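Local coordinates for DUF1818 domain-containing protein (Prochlorococcus marinus, PDB 2IT9), which is of unknown function but may bind DNA, at residues 47-52 with 75-80. Numbering follows the deposited sequence. Where two conformers were deposited one is given.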
loop_
_atom_site.group_PDB
_atom_site.type_symbol
_atom_site.label_atom_id
_atom_site.label_comp_id
_atom_site.label_asym_id
_atom_site.label_seq_id
_atom_site.Cartn_x
_atom_site.Cartn_y
_atom_site.Cartn_z
HETATM N N MSE A 47 16.875 0.639 -9.991
HETATM C CA MSE A 47 17.743 1.084 -11.081
HETATM C C MSE A 47 18.355 -0.127 -11.774
HETATM O O MSE A 47 18.480 -0.164 -13.005
HETATM C CB MSE A 47 18.888 1.983 -10.609
HETATM C CG MSE A 47 18.586 3.428 -10.130
HETATM SE SE MSE A 47 17.309 4.346 -11.285
HETATM C CE MSE A 47 15.714 3.898 -10.337
ATOM N N GLU A 48 18.758 -1.117 -10.988
ATOM C CA GLU A 48 19.343 -2.319 -11.553
ATOM C C GLU A 48 18.348 -3.062 -12.430
ATOM O O GLU A 48 18.709 -3.482 -13.542
ATOM C CB GLU A 48 19.865 -3.264 -10.470
ATOM C CG GLU A 48 20.347 -4.531 -11.077
ATOM C CD GLU A 48 21.107 -5.404 -10.149
ATOM O OE1 GLU A 48 21.496 -4.936 -9.054
ATOM O OE2 GLU A 48 21.326 -6.568 -10.542
ATOM N N LEU A 49 17.112 -3.231 -11.947
ATOM C CA LEU A 49 16.087 -3.916 -12.756
ATOM C C LEU A 49 15.730 -3.126 -14.013
ATOM O O LEU A 49 15.718 -3.680 -15.129
ATOM C CB LEU A 49 14.826 -4.176 -11.943
ATOM C CG LEU A 49 14.886 -5.285 -10.913
ATOM C CD1 LEU A 49 13.641 -5.181 -10.043
ATOM C CD2 LEU A 49 14.935 -6.630 -11.582
ATOM N N CYS A 50 15.497 -1.827 -13.834
ATOM C CA CYS A 50 15.150 -0.946 -14.949
ATOM C C CYS A 50 16.223 -1.010 -16.041
ATOM O O CYS A 50 15.900 -1.282 -17.218
ATOM C CB CYS A 50 14.837 0.510 -14.461
ATOM S SG CYS A 50 14.341 1.573 -15.851
ATOM N N ASP A 51 17.500 -0.878 -15.690
ATOM C CA ASP A 51 18.553 -0.913 -16.686
ATOM C C ASP A 51 18.589 -2.246 -17.422
ATOM O O ASP A 51 18.764 -2.282 -18.645
ATOM C CB ASP A 51 19.941 -0.652 -16.057
ATOM C CG ASP A 51 20.128 0.807 -15.584
ATOM O OD1 ASP A 51 19.260 1.693 -15.842
ATOM O OD2 ASP A 51 21.159 1.055 -14.929
ATOM N N GLN A 52 18.462 -3.342 -16.676
ATOM C CA GLN A 52 18.474 -4.660 -17.298
ATOM C C GLN A 52 17.305 -4.861 -18.255
ATOM O O GLN A 52 17.479 -5.414 -19.350
ATOM C CB GLN A 52 18.409 -5.731 -16.263
ATOM C CG GLN A 52 18.641 -7.061 -16.872
ATOM C CD GLN A 52 18.631 -8.130 -15.862
ATOM O OE1 GLN A 52 18.110 -7.934 -14.754
ATOM N NE2 GLN A 52 19.261 -9.274 -16.201
ATOM N N TRP A 75 14.508 -5.948 0.417
ATOM C CA TRP A 75 13.615 -5.893 -0.699
ATOM C C TRP A 75 13.670 -7.075 -1.669
ATOM O O TRP A 75 14.730 -7.566 -1.976
ATOM C CB TRP A 75 13.967 -4.687 -1.595
ATOM C CG TRP A 75 13.744 -3.390 -0.966
ATOM C CD1 TRP A 75 14.664 -2.604 -0.383
ATOM C CD2 TRP A 75 12.481 -2.708 -0.855
ATOM N NE1 TRP A 75 14.070 -1.447 0.069
ATOM C CE2 TRP A 75 12.726 -1.494 -0.180
ATOM C CE3 TRP A 75 11.162 -3.014 -1.241
ATOM C CZ2 TRP A 75 11.714 -0.550 0.080
ATOM C CZ3 TRP A 75 10.158 -2.083 -0.979
ATOM C CH2 TRP A 75 10.440 -0.863 -0.308
ATOM N N LEU A 76 12.509 -7.465 -2.143
ATOM C CA LEU A 76 12.386 -8.426 -3.226
ATOM C C LEU A 76 11.517 -7.730 -4.269
ATOM O O LEU A 76 10.363 -7.313 -4.022
ATOM C CB LEU A 76 11.852 -9.784 -2.754
ATOM C CG LEU A 76 12.005 -10.871 -3.814
ATOM C CD1 LEU A 76 12.025 -12.288 -3.190
ATOM C CD2 LEU A 76 10.961 -10.746 -4.895
ATOM N N ALA A 77 12.091 -7.515 -5.445
ATOM C CA ALA A 77 11.373 -6.813 -6.472
ATOM C C ALA A 77 11.157 -7.664 -7.691
ATOM O O ALA A 77 12.064 -8.347 -8.096
ATOM C CB ALA A 77 12.166 -5.567 -6.854
ATOM N N ILE A 78 9.967 -7.572 -8.278
ATOM C CA ILE A 78 9.607 -8.371 -9.450
ATOM C C ILE A 78 9.121 -7.459 -10.541
ATOM O O ILE A 78 8.093 -6.757 -10.388
ATOM C CB ILE A 78 8.543 -9.419 -9.089
ATOM C CG1 ILE A 78 9.030 -10.314 -7.914
ATOM C CG2 ILE A 78 8.193 -10.284 -10.302
ATOM C CD1 ILE A 78 7.920 -10.921 -7.171
ATOM N N LEU A 79 9.848 -7.467 -11.648
ATOM C CA LEU A 79 9.514 -6.677 -12.800
ATOM C C LEU A 79 8.932 -7.628 -13.836
ATOM O O LEU A 79 9.514 -8.689 -14.127
ATOM C CB LEU A 79 10.764 -5.992 -13.358
ATOM C CG LEU A 79 10.616 -5.186 -14.640
ATOM C CD1 LEU A 79 11.715 -4.132 -14.728
ATOM C CD2 LEU A 79 10.574 -6.056 -15.887
ATOM N N ASN A 80 7.792 -7.259 -14.376
ATOM C CA ASN A 80 7.130 -7.994 -15.461
ATOM C C ASN A 80 6.890 -7.028 -16.625
ATOM O O ASN A 80 6.301 -5.950 -16.444
ATOM C CB ASN A 80 5.785 -8.550 -15.022
ATOM C CG ASN A 80 5.898 -9.906 -14.378
ATOM O OD1 ASN A 80 6.015 -10.924 -15.069
ATOM N ND2 ASN A 80 5.796 -9.942 -13.055
#
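Leu49, on helix 36-56, packs against Ala77 and Leu79 of strand 75-82 in a chain built as two successive units of a four-stranded antiparallel sheet followed by a helix, consistent with the PC4-like fold of its clan. Helix 36-56, which follows the first sheet, lies here over one face of the second, and strand 75-82 is one of that sheet's two inner strands. The contact is apolar and buried. One branch of Leu49 reaches the sheet, its CD1 standing 3.5 Å from Ala77 CB and 4.0 Å from Ala77 O. With CG anti to its carbonyl carbon (chi1 -74°), Leu49 extends away from the helix toward the strand, where the short side chain of Ala77 lets the methyl come close to the backbone. Leu68 of strand 65-72 also touches Leu49, Val45 touches Ala77, and Tyr53 touches Leu79, continuing the same helix-sheet interface. The polar backbone groups of the strand are engaged within the sheet, Ala77 bonding to Leu70 and Leu79 to Leu68. Leu79, two residues further along, points its CB toward the helix as Ala77 does. Leu49 CA and Leu79 CA, 7.1 Å apart, are the closest CA pair of the two segments. The CG of Leu79 is anti to the backbone N (chi1 176°), and its CD1 comes alongside the base of Leu49 rather than its end, 4.2 Å from Leu49 CB and 4.0 Å from Leu49 O.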